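Local atomic coordinates of aeromonas extracellular serine protease (PDB entry 3WQB), a protein that cleaves peptide bonds after paired basic residues, one of them lysine, as a calcium-binding, kexin-like secreted serine protease and probable virulence factor. Residues A[145-148]-A[152-155]; A[244-249]-A[502-507]; A[286-291]-A[310-315]; A[344-349]-A[359-364]. The protein carries 1 engineered substitution. One frame throughout, in Å; residues are numbered along the deposited sequence.

Interaction 1: A[145-148]-A[152-155]; sequences NLLD and QQLQ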
loop_
_atom_site.group_PDB
_atom_site.type_symbol
_atom_site.label_atom_id
_atom_site.label_comp_id
_atom_site.label_asym_id
_atom_site.label_seq_id
_atom_site.Cartn_x
_atom_site.Cartn_y
_atom_site.Cartn_z
ATOM N N ASN A 145 -8.100 -1.804 -15.575
ATOM C CA ASN A 145 -7.879 -0.361 -15.501
ATOM C C ASN A 145 -8.773 0.363 -14.491
ATOM O O ASN A 145 -9.429 1.364 -14.818
ATOM C CB ASN A 145 -7.970 0.276 -16.899
ATOM C CG ASN A 145 -9.361 0.190 -17.510
ATOM O OD1 ASN A 145 -10.170 -0.649 -17.126
ATOM N ND2 ASN A 145 -9.632 1.049 -18.486
ATOM N N LEU A 146 -8.764 -0.136 -13.255
ATOM C CA LEU A 146 -9.555 0.438 -12.168
ATOM C C LEU A 146 -9.306 1.927 -11.942
ATOM O O LEU A 146 -10.194 2.637 -11.475
ATOM C CB LEU A 146 -9.274 -0.323 -10.862
ATOM C CG LEU A 146 -10.253 -1.447 -10.519
ATOM C CD1 LEU A 146 -11.605 -0.866 -10.086
ATOM C CD2 LEU A 146 -10.429 -2.465 -11.655
ATOM N N LEU A 147 -8.090 2.381 -12.248
ATOM C CA LEU A 147 -7.660 3.755 -11.951
ATOM C C LEU A 147 -7.733 4.681 -13.159
ATOM O O LEU A 147 -7.262 5.817 -13.094
ATOM C CB LEU A 147 -6.243 3.765 -11.371
ATOM C CG LEU A 147 -5.934 2.823 -10.204
ATOM C CD1 LEU A 147 -4.478 2.936 -9.796
ATOM C CD2 LEU A 147 -6.848 3.072 -9.029
ATOM N N ASP A 148 -8.326 4.207 -14.257
ATOM C CA ASP A 148 -8.595 5.093 -15.401
ATOM C C ASP A 148 -9.380 6.300 -14.892
ATOM O O ASP A 148 -10.232 6.164 -14.011
ATOM C CB ASP A 148 -9.397 4.351 -16.483
ATOM C CG ASP A 148 -9.608 5.183 -17.740
ATOM O OD1 ASP A 148 -10.507 6.054 -17.763
ATOM O OD2 ASP A 148 -8.881 4.951 -18.727
ATOM N N GLN A 152 -15.179 4.784 -12.098
ATOM C CA GLN A 152 -15.753 5.199 -10.822
ATOM C C GLN A 152 -15.277 4.343 -9.643
ATOM O O GLN A 152 -15.737 4.526 -8.512
ATOM C CB GLN A 152 -17.286 5.200 -10.894
ATOM C CG GLN A 152 -17.865 6.442 -11.561
ATOM C CD GLN A 152 -17.509 7.708 -10.806
ATOM O OE1 GLN A 152 -17.910 7.909 -9.653
ATOM N NE2 GLN A 152 -16.733 8.558 -11.446
ATOM N N GLN A 153 -14.357 3.416 -9.914
ATOM C CA GLN A 153 -13.817 2.518 -8.890
ATOM C C GLN A 153 -14.943 1.783 -8.154
ATOM O O GLN A 153 -15.034 1.790 -6.916
ATOM C CB GLN A 153 -12.866 3.261 -7.944
ATOM C CG GLN A 153 -11.718 3.940 -8.677
ATOM C CD GLN A 153 -10.720 4.612 -7.752
ATOM O OE1 GLN A 153 -10.725 4.400 -6.532
ATOM N NE2 GLN A 153 -9.845 5.422 -8.329
ATOM N N LEU A 154 -15.789 1.137 -8.948
ATOM C CA LEU A 154 -16.935 0.398 -8.447
ATOM C C LEU A 154 -16.527 -0.894 -7.769
ATOM O O LEU A 154 -15.594 -1.578 -8.204
ATOM C CB LEU A 154 -17.894 0.078 -9.596
ATOM C CG LEU A 154 -18.485 1.288 -10.325
ATOM C CD1 LEU A 154 -19.324 0.840 -11.498
ATOM C CD2 LEU A 154 -19.305 2.140 -9.373
ATOM N N GLN A 155 -17.242 -1.214 -6.697
ATOM C CA GLN A 155 -17.030 -2.474 -5.991
ATOM C C GLN A 155 -17.029 -3.684 -6.932
ATOM O O GLN A 155 -16.175 -4.562 -6.811
ATOM C CB GLN A 155 -18.063 -2.668 -4.876
ATOM C CG GLN A 155 -17.720 -3.822 -3.911
ATOM C CD GLN A 155 -16.581 -3.499 -2.968
ATOM O OE1 GLN A 155 -16.055 -2.389 -2.974
ATOM N NE2 GLN A 155 -16.213 -4.461 -2.121
HETATM O O HOH W 1 -10.256 6.425 -11.127
#
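Gln153 reaches back over the turn formed by residues 145-148, and its aliphatic part makes the first touch: CG of Gln153 lies 3.4 Å from O of Leu146. Its CG stands beside the backbone N (chi1 -57°), and from there the extended chain carries the amide toward Leu147, whose CD2 comes within 3.9 Å of NE2 of Gln153. A water bridges the two segments. It accepts from NE2 of Gln153 at 3.0 Å and donates to O of Asp148 at 2.9 Å, tying the amide to the end of the turn. At the other end of that amide, OE1 of Gln153 is hydrogen-bonded to the backbone of the chain of another protein.

Residues 145-148 form a type I beta turn closed by Asp148 N and Asn145 O, while Ser151 OG is hydrogen-bonded to both Leu146 O and Gln153 N, clasping the two segments from between. Leu147 borders the predicted charge relay pair Asp78 and His115 and makes a backbone hydrogen bond with Asp78. The whole loop connects strand 140-144, at one edge of the parallel sheet, to helix 155-164, for which Leu154 is the N-cap residue and on whose Trp158 Leu146 and Leu147 rest.

Interaction 2: A[244-249]-A[502-507]; sequences SNLDPS and ILLSPF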
loop_
_atom_site.group_PDB
_atom_site.type_symbol
_atom_site.label_atom_id
_atom_site.label_comp_id
_atom_site.label_asym_id
_atom_site.label_seq_id
_atom_site.Cartn_x
_atom_site.Cartn_y
_atom_site.Cartn_z
ATOM N N SER A 244 2.171 4.886 6.848
ATOM C CA SER A 244 1.543 3.851 6.022
ATOM C C SER A 244 0.393 3.062 6.668
ATOM O O SER A 244 -0.289 2.289 5.982
ATOM C CB SER A 244 2.619 2.912 5.475
ATOM O OG SER A 244 3.411 2.365 6.508
ATOM N N ASN A 245 0.186 3.249 7.971
ATOM C CA ASN A 245 -0.992 2.694 8.649
ATOM C C ASN A 245 -2.253 3.558 8.494
ATOM O O ASN A 245 -3.332 3.150 8.921
ATOM C CB ASN A 245 -0.711 2.447 10.142
ATOM C CG ASN A 245 -0.258 1.020 10.444
ATOM O OD1 ASN A 245 -0.733 0.068 9.842
ATOM N ND2 ASN A 245 0.627 0.872 11.426
ATOM N N LEU A 246 -2.142 4.748 7.897
ATOM C CA LEU A 246 -3.334 5.597 7.765
ATOM C C LEU A 246 -4.367 5.063 6.776
ATOM O O LEU A 246 -5.567 5.173 7.018
ATOM C CB LEU A 246 -2.981 7.044 7.428
ATOM C CG LEU A 246 -2.210 7.833 8.481
ATOM C CD1 LEU A 246 -1.879 9.225 7.949
ATOM C CD2 LEU A 246 -2.980 7.908 9.798
ATOM N N ASP A 247 -3.913 4.485 5.670
ATOM C CA ASP A 247 -4.832 3.910 4.691
ATOM C C ASP A 247 -5.302 2.566 5.245
ATOM O O ASP A 247 -4.479 1.669 5.438
ATOM C CB ASP A 247 -4.119 3.746 3.342
ATOM C CG ASP A 247 -4.956 3.001 2.302
ATOM O OD1 ASP A 247 -6.032 2.441 2.631
ATOM O OD2 ASP A 247 -4.511 2.982 1.133
ATOM N N PRO A 248 -6.610 2.442 5.552
ATOM C CA PRO A 248 -7.110 1.214 6.193
ATOM C C PRO A 248 -6.733 -0.105 5.492
ATOM O O PRO A 248 -6.510 -1.116 6.159
ATOM C CB PRO A 248 -8.634 1.415 6.214
ATOM C CG PRO A 248 -8.907 2.458 5.185
ATOM C CD PRO A 248 -7.715 3.365 5.210
ATOM N N SER A 249 -6.630 -0.093 4.168
ATOM C CA SER A 249 -6.300 -1.315 3.436
ATOM C C SER A 249 -4.895 -1.820 3.749
ATOM O O SER A 249 -4.609 -3.012 3.620
ATOM C CB SER A 249 -6.431 -1.086 1.936
ATOM O OG SER A 249 -7.753 -0.704 1.618
ATOM N N ILE A 502 6.121 1.449 17.117
ATOM C CA ILE A 502 5.296 2.636 16.942
ATOM C C ILE A 502 4.296 2.378 15.811
ATOM O O ILE A 502 4.672 2.236 14.647
ATOM C CB ILE A 502 6.159 3.890 16.696
ATOM C CG1 ILE A 502 6.970 4.201 17.961
ATOM C CG2 ILE A 502 5.292 5.071 16.260
ATOM C CD1 ILE A 502 8.106 5.193 17.767
ATOM N N LEU A 503 3.024 2.283 16.182
ATOM C CA LEU A 503 1.941 1.988 15.230
ATOM C C LEU A 503 1.518 3.233 14.474
ATOM O O LEU A 503 1.209 3.177 13.283
ATOM C CB LEU A 503 0.718 1.421 15.947
ATOM C CG LEU A 503 0.934 0.169 16.786
ATOM C CD1 LEU A 503 -0.379 -0.231 17.421
ATOM C CD2 LEU A 503 1.497 -0.962 15.941
ATOM N N LEU A 504 1.514 4.361 15.166
ATOM C CA LEU A 504 1.224 5.633 14.536
ATOM C C LEU A 504 2.164 6.690 15.089
ATOM O O LEU A 504 2.165 6.987 16.281
ATOM C CB LEU A 504 -0.245 6.033 14.726
ATOM C CG LEU A 504 -0.715 7.303 13.995
ATOM C CD1 LEU A 504 -0.505 7.195 12.471
ATOM C CD2 LEU A 504 -2.170 7.615 14.343
ATOM N N SER A 505 2.995 7.208 14.199
ATOM C CA SER A 505 3.901 8.286 14.511
ATOM C C SER A 505 3.127 9.606 14.500
ATOM O O SER A 505 2.171 9.763 13.741
ATOM C CB SER A 505 5.043 8.289 13.495
ATOM O OG SER A 505 4.557 8.261 12.158
ATOM N N PRO A 506 3.526 10.562 15.353
ATOM C CA PRO A 506 2.791 11.825 15.433
ATOM C C PRO A 506 3.095 12.765 14.262
ATOM O O PRO A 506 4.030 12.525 13.481
ATOM C CB PRO A 506 3.269 12.424 16.763
ATOM C CG PRO A 506 4.640 11.859 16.950
ATOM C CD PRO A 506 4.601 10.473 16.362
ATOM N N PHE A 507 2.298 13.821 14.141
ATOM C CA PHE A 507 2.496 14.872 13.125
ATOM C C PHE A 507 2.243 14.321 11.730
ATOM O O PHE A 507 2.787 14.782 10.727
ATOM C CB PHE A 507 3.870 15.562 13.246
ATOM C CG PHE A 507 4.229 15.937 14.663
ATOM C CD1 PHE A 507 3.254 16.390 15.558
ATOM C CD2 PHE A 507 5.541 15.834 15.105
ATOM C CE1 PHE A 507 3.591 16.719 16.872
ATOM C CE2 PHE A 507 5.883 16.162 16.417
ATOM C CZ PHE A 507 4.909 16.609 17.296
#
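Asn245 shows how one side chain can bridge two domains, and it does so through successive atoms. Its CB points at the opposite segment and already lies 3.8 Å from O of Leu503; CG is about as far from the same oxygen. At the tip, ND2 of Asn245 closes to 3.0 Å of O of Leu503 and donates a hydrogen bond that is fairly straight, with an N-H...O angle of 160°. The donor arrives in the carbonyl plane, on a lone pair, and the oxygen lies close to the plane of the Asn245 amide, so both flat groups are well placed for the bond. The other branch, OD1, accepts from Leu534 N on strand 527-535, so the two ends of the amide grip neighbouring parts of the P-domain and its rotation about chi2 is fixed.

The segments come from different units of a furin-like protease: residues 244-249 belong to the subtilisin domain, and residues 502-507 to the beta-rich P-domain that follows it. On the P-domain side the chain turns a corner at Leu503, where Leu503 and Leu504 both face Ile491 in a classic beta bulge.

Beside the polar link runs an apolar one. CD2 of Leu246 meets CD1 of Leu504 at 3.7 Å, the two side chains crossing at about a right angle. CG of Leu504 is anti to the backbone N (chi1 -175°), which brings CD1, one of its two methyls, to Leu246. Within 244-249, OD1 of Asp247 accepts from N of Ser249 at 3.0 Å in an Asx turn, while Met531 on strand 527-535 also packs against Leu246.

Interaction 3: A[286-291]-A[310-315]; sequences YGTDTP and DPSTNR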
loop_
_atom_site.group_PDB
_atom_site.type_symbol
_atom_site.label_atom_id
_atom_site.label_comp_id
_atom_site.label_asym_id
_atom_site.label_seq_id
_atom_site.Cartn_x
_atom_site.Cartn_y
_atom_site.Cartn_z
ATOM N N TYR A 286 13.289 10.584 -9.410
ATOM C CA TYR A 286 12.462 11.141 -10.493
ATOM C C TYR A 286 13.004 10.931 -11.900
ATOM O O TYR A 286 12.285 11.168 -12.871
ATOM C CB TYR A 286 12.164 12.626 -10.227
ATOM C CG TYR A 286 11.328 12.805 -8.984
ATOM C CD1 TYR A 286 9.935 12.789 -9.045
ATOM C CD2 TYR A 286 11.931 12.974 -7.737
ATOM C CE1 TYR A 286 9.163 12.931 -7.886
ATOM C CE2 TYR A 286 11.175 13.108 -6.580
ATOM C CZ TYR A 286 9.789 13.096 -6.660
ATOM O OH TYR A 286 9.038 13.233 -5.517
ATOM N N GLY A 287 14.253 10.480 -12.003
ATOM C CA GLY A 287 14.854 10.154 -13.296
ATOM C C GLY A 287 15.400 11.369 -14.006
ATOM O O GLY A 287 15.809 11.281 -15.171
ATOM N N THR A 288 15.422 12.491 -13.293
ATOM C CA THR A 288 15.850 13.772 -13.839
ATOM C C THR A 288 17.259 14.027 -13.317
ATOM O O THR A 288 18.238 13.842 -14.035
ATOM C CB THR A 288 14.872 14.893 -13.424
ATOM O OG1 THR A 288 14.617 14.783 -12.017
ATOM C CG2 THR A 288 13.544 14.750 -14.168
ATOM N N ASP A 289 17.364 14.402 -12.049
ATOM C CA ASP A 289 18.653 14.608 -11.403
ATOM C C ASP A 289 19.307 13.307 -10.939
ATOM O O ASP A 289 20.529 13.200 -10.870
ATOM C CB ASP A 289 18.493 15.562 -10.222
ATOM C CG ASP A 289 17.975 16.927 -10.638
ATOM O OD1 ASP A 289 18.537 17.514 -11.583
ATOM O OD2 ASP A 289 16.998 17.407 -10.026
ATOM N N THR A 290 18.479 12.312 -10.621
ATOM C CA THR A 290 18.940 11.038 -10.054
ATOM C C THR A 290 18.055 9.901 -10.610
ATOM O O THR A 290 16.995 10.176 -11.178
ATOM C CB THR A 290 18.866 11.057 -8.515
ATOM O OG1 THR A 290 17.540 11.412 -8.128
ATOM C CG2 THR A 290 19.870 12.071 -7.912
ATOM N N PRO A 291 18.485 8.627 -10.469
ATOM C CA PRO A 291 17.821 7.552 -11.217
ATOM C C PRO A 291 16.383 7.261 -10.792
ATOM O O PRO A 291 16.038 7.305 -9.600
ATOM C CB PRO A 291 18.706 6.324 -10.941
ATOM C CG PRO A 291 20.031 6.905 -10.618
ATOM C CD PRO A 291 19.719 8.142 -9.829
ATOM N N ASP A 310 5.456 16.338 -23.644
ATOM C CA ASP A 310 5.751 16.298 -22.213
ATOM C C ASP A 310 7.233 16.011 -21.984
ATOM O O ASP A 310 7.595 14.955 -21.460
ATOM C CB ASP A 310 4.859 15.277 -21.489
ATOM C CG ASP A 310 4.858 15.459 -19.975
ATOM O OD1 ASP A 310 5.075 16.593 -19.495
ATOM O OD2 ASP A 310 4.635 14.455 -19.260
ATOM N N PRO A 311 8.103 16.963 -22.370
ATOM C CA PRO A 311 9.542 16.709 -22.324
ATOM C C PRO A 311 10.059 16.375 -20.929
ATOM O O PRO A 311 9.456 16.748 -19.923
ATOM C CB PRO A 311 10.150 18.037 -22.786
ATOM C CG PRO A 311 9.106 19.050 -22.504
ATOM C CD PRO A 311 7.814 18.352 -22.778
ATOM N N SER A 312 11.176 15.658 -20.898
ATOM C CA SER A 312 11.855 15.287 -19.668
ATOM C C SER A 312 13.347 15.525 -19.836
ATOM O O SER A 312 13.885 15.361 -20.933
ATOM C CB SER A 312 11.612 13.806 -19.350
ATOM O OG SER A 312 12.344 13.406 -18.198
ATOM N N THR A 313 14.020 15.875 -18.743
ATOM C CA THR A 313 15.482 15.918 -18.750
ATOM C C THR A 313 16.102 14.513 -18.738
ATOM O O THR A 313 17.299 14.359 -18.942
ATOM C CB THR A 313 16.071 16.750 -17.590
ATOM O OG1 THR A 313 15.786 16.112 -16.341
ATOM C CG2 THR A 313 15.516 18.184 -17.586
ATOM N N ASN A 314 15.290 13.482 -18.504
ATOM C CA ASN A 314 15.786 12.125 -18.681
ATOM C C ASN A 314 16.212 11.906 -20.135
ATOM O O ASN A 314 15.432 12.167 -21.051
ATOM C CB ASN A 314 14.753 11.095 -18.252
ATOM C CG ASN A 314 15.309 9.702 -18.290
ATOM O OD1 ASN A 314 15.387 9.082 -19.354
ATOM N ND2 ASN A 314 15.762 9.214 -17.138
ATOM N N ARG A 315 17.445 11.443 -20.340
ATOM C CA ARG A 315 17.993 11.385 -21.704
ATOM C C ARG A 315 17.349 10.348 -22.623
ATOM O O ARG A 315 17.511 10.419 -23.846
ATOM C CB ARG A 315 19.514 11.189 -21.687
ATOM C CG ARG A 315 20.278 12.265 -20.926
ATOM C CD ARG A 315 21.798 12.125 -21.110
ATOM N NE ARG A 315 22.268 10.757 -20.868
ATOM C CZ ARG A 315 22.525 10.236 -19.666
ATOM N NH1 ARG A 315 22.394 10.967 -18.567
ATOM N NH2 ARG A 315 22.927 8.976 -19.563
HETATM O O HOH W 2 19.037 14.387 -16.688
#
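Between the loops 286-291 and 310-315, contact begins at Ser312 and grows stronger toward Asn314. The hydroxyl of Ser312 lies 4.4 Å from CG2 of Thr288, a loose approach; within its own segment OG of Ser312 accepts from N of Asn314 at 3.0 Å, an ST turn.

Thr313 follows, pointing at the other loop. Its OG1 rests 3.3 Å from CB of Thr288 and nearly as close to that residue's CG2, the two threonine side chains meeting obliquely. A water donates to O of Thr288 and to O of Thr313, at 2.8 Å each, and so links the two backbones.

Asn314 carries the direct polar link. With CG anti to the backbone N (chi1 -174°), ND2 is brought to O of Gly287, which lies close to the amide plane, and ND2 of Asn314 donates to O of Gly287 at 2.9 Å. The bond is fairly straight (157°), the donor in the carbonyl plane on a lone pair. The same ND2 is hydrogen-bonded to Gly45 O, while OD1 accepts from Leu316 N, so the amide is held at both ends. Arg315 then turns to Asp44, with which it forms a salt bridge.

The ST turn belongs here to the loops of the subtilisin domain near its second calcium site, of which Asn306 is a ligand, with the ion about 11 Å from the side chain of Ser312.

Interaction 4: A[344-349]-A[359-364]; sequences GAMALL and RDLRDL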
loop_
_atom_site.group_PDB
_atom_site.type_symbol
_atom_site.label_atom_id
_atom_site.label_comp_id
_atom_site.label_asym_id
_atom_site.label_seq_id
_atom_site.Cartn_x
_atom_site.Cartn_y
_atom_site.Cartn_z
ATOM N N GLY A 344 7.503 -8.773 -9.059
ATOM C CA GLY A 344 8.482 -9.489 -9.863
ATOM C C GLY A 344 9.333 -10.432 -9.030
ATOM O O GLY A 344 9.526 -11.590 -9.406
ATOM N N ALA A 345 9.808 -9.962 -7.875
ATOM C CA ALA A 345 10.604 -10.796 -6.967
ATOM C C ALA A 345 9.802 -12.021 -6.518
ATOM O O ALA A 345 10.305 -13.150 -6.512
ATOM C CB ALA A 345 11.061 -9.987 -5.760
ATOM N N MET A 346 8.550 -11.778 -6.138
ATOM C CA MET A 346 7.632 -12.834 -5.766
ATOM C C MET A 346 7.458 -13.841 -6.905
ATOM O O MET A 346 7.491 -15.053 -6.683
ATOM C CB MET A 346 6.286 -12.225 -5.381
ATOM C CG MET A 346 5.331 -13.186 -4.709
ATOM S SD MET A 346 5.887 -13.727 -3.073
ATOM C CE MET A 346 5.616 -12.302 -2.027
ATOM N N ALA A 347 7.278 -13.341 -8.132
ATOM C CA ALA A 347 7.103 -14.223 -9.282
ATOM C C ALA A 347 8.350 -15.080 -9.510
ATOM O O ALA A 347 8.248 -16.262 -9.856
ATOM C CB ALA A 347 6.766 -13.431 -10.524
ATOM N N LEU A 348 9.527 -14.514 -9.290
ATOM C CA LEU A 348 10.763 -15.287 -9.407
ATOM C C LEU A 348 10.761 -16.445 -8.405
ATOM O O LEU A 348 10.996 -17.605 -8.762
ATOM C CB LEU A 348 12.001 -14.402 -9.205
ATOM C CG LEU A 348 12.254 -13.365 -10.304
ATOM C CD1 LEU A 348 13.511 -12.561 -10.018
ATOM C CD2 LEU A 348 12.359 -14.035 -11.666
ATOM N N LEU A 349 10.465 -16.132 -7.151
ATOM C CA LEU A 349 10.473 -17.150 -6.117
ATOM C C LEU A 349 9.440 -18.226 -6.391
ATOM O O LEU A 349 9.725 -19.415 -6.264
ATOM C CB LEU A 349 10.231 -16.526 -4.745
ATOM C CG LEU A 349 11.272 -15.522 -4.265
ATOM C CD1 LEU A 349 10.905 -15.070 -2.884
ATOM C CD2 LEU A 349 12.677 -16.074 -4.297
ATOM N N ARG A 359 2.740 -17.315 2.737
ATOM C CA ARG A 359 3.403 -17.115 4.016
ATOM C C ARG A 359 4.835 -17.649 4.023
ATOM O O ARG A 359 5.715 -17.045 4.629
ATOM C CB ARG A 359 2.591 -17.694 5.166
ATOM C CG ARG A 359 1.371 -16.849 5.495
ATOM C CD ARG A 359 0.361 -17.600 6.349
ATOM N NE ARG A 359 0.940 -18.055 7.608
ATOM C CZ ARG A 359 1.161 -19.325 7.941
ATOM N NH1 ARG A 359 0.864 -20.326 7.109
ATOM N NH2 ARG A 359 1.699 -19.589 9.124
ATOM N N ASP A 360 5.078 -18.764 3.330
ATOM C CA ASP A 360 6.440 -19.270 3.177
ATOM C C ASP A 360 7.312 -18.276 2.424
ATOM O O ASP A 360 8.454 -18.033 2.814
ATOM C CB ASP A 360 6.454 -20.612 2.433
ATOM C CG ASP A 360 5.924 -21.746 3.262
ATOM O OD1 ASP A 360 6.280 -21.833 4.448
ATOM O OD2 ASP A 360 5.171 -22.563 2.691
ATOM N N LEU A 361 6.775 -17.720 1.337
ATOM C CA LEU A 361 7.529 -16.763 0.536
ATOM C C LEU A 361 7.823 -15.477 1.309
ATOM O O LEU A 361 8.928 -14.935 1.227
ATOM C CB LEU A 361 6.798 -16.482 -0.775
ATOM C CG LEU A 361 6.599 -17.729 -1.638
ATOM C CD1 LEU A 361 5.497 -17.487 -2.648
ATOM C CD2 LEU A 361 7.879 -18.159 -2.311
ATOM N N ARG A 362 6.838 -15.009 2.074
ATOM C CA ARG A 362 7.059 -13.880 2.982
ATOM C C ARG A 362 8.182 -14.160 3.978
ATOM O O ARG A 362 9.021 -13.285 4.231
ATOM C CB ARG A 362 5.794 -13.532 3.754
ATOM C CG ARG A 362 4.726 -12.826 2.956
ATOM C CD ARG A 362 3.726 -12.228 3.920
ATOM N NE ARG A 362 2.654 -11.557 3.201
ATOM C CZ ARG A 362 1.609 -10.963 3.769
ATOM N NH1 ARG A 362 1.476 -10.934 5.094
ATOM N NH2 ARG A 362 0.686 -10.408 2.996
ATOM N N ASP A 363 8.188 -15.368 4.544
ATOM C CA ASP A 363 9.204 -15.758 5.513
ATOM C C ASP A 363 10.593 -15.708 4.880
ATOM O O ASP A 363 11.546 -15.188 5.468
ATOM C CB ASP A 363 8.912 -17.168 6.037
ATOM C CG ASP A 363 9.812 -17.562 7.191
ATOM O OD1 ASP A 363 9.718 -16.930 8.268
ATOM O OD2 ASP A 363 10.600 -18.516 7.020
ATOM N N LEU A 364 10.693 -16.231 3.662
ATOM C CA LEU A 364 11.965 -16.260 2.953
ATOM C C LEU A 364 12.443 -14.860 2.577
ATOM O O LEU A 364 13.613 -14.558 2.745
ATOM C CB LEU A 364 11.859 -17.151 1.713
ATOM C CG LEU A 364 11.711 -18.627 2.079
ATOM C CD1 LEU A 364 11.117 -19.407 0.930
ATOM C CD2 LEU A 364 13.045 -19.210 2.502
#
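Two successive helices of the subtilisin domain, 335-352 and 358-368, pack here through a small apolar core. The first carries in its opening turn Ala336, an engineered residue at the predicted charge relay position, but the contact itself lies farther along, away from the annotated sites.

Leu361 is the centre of the contact. Its side chain points at helix 335-352 and touches two residues lying one turn apart there, Met346 and Leu349. Met346 reaches it with its sulfur: SD of Met346 lies 3.7 Å from CB of Leu361 and 3.8 Å from CD1 of Leu361. This approach depends on the shape of the methionine, whose CG stands anti to the backbone N (chi1 -168°) before the chain bends at the next two torsions; the thioether thus crosses the leucine at a slant. The other branch of Leu361 turns to Leu349, with CD2 of Leu361 3.8 Å from CB of Leu349. In effect the isobutyl fork straddles the pair, one methyl on sulfur and one on a beta carbon. The nearest CA atoms, those of Leu349 and Leu361, are 7.3 Å apart, a spacing these side chains fill.

Farther along the same helix as Leu361, Leu365 packs against both Met346 and Leu349; beyond the pair of helices, Leu256 of strand 255-261 touches Met346, and Ala422 and Leu423 of helix 419-426 cover Leu349. Such a helix-to-helix core beside the central parallel sheet is characteristic of the alpha/beta subtilase fold.

In the fold
Three of the contacts, interactions 1, 3 and 4, lie within the subtilisin domain, whereas interaction 2 joins that domain to the P-domain. Along the chain, interactions 3 and 4 are nested inside the long loop that interaction 2 closes, and interaction 1 is complete before it opens. None touches another: nearest atoms are about 9 Å apart between interactions 2 and 4, and about 10 Å between 1 and 2. Interaction 1 borders the predicted charge relay residues, the side chain of Leu147 lying about 4 Å from that of Asp78 and about 5 Å from that of His115. In interactions 2 and 3 the side chains of Leu504 and Ser312 lie about 14 Å and about 11 Å from a calcium ion. Interaction 4 is remote from all of these sites.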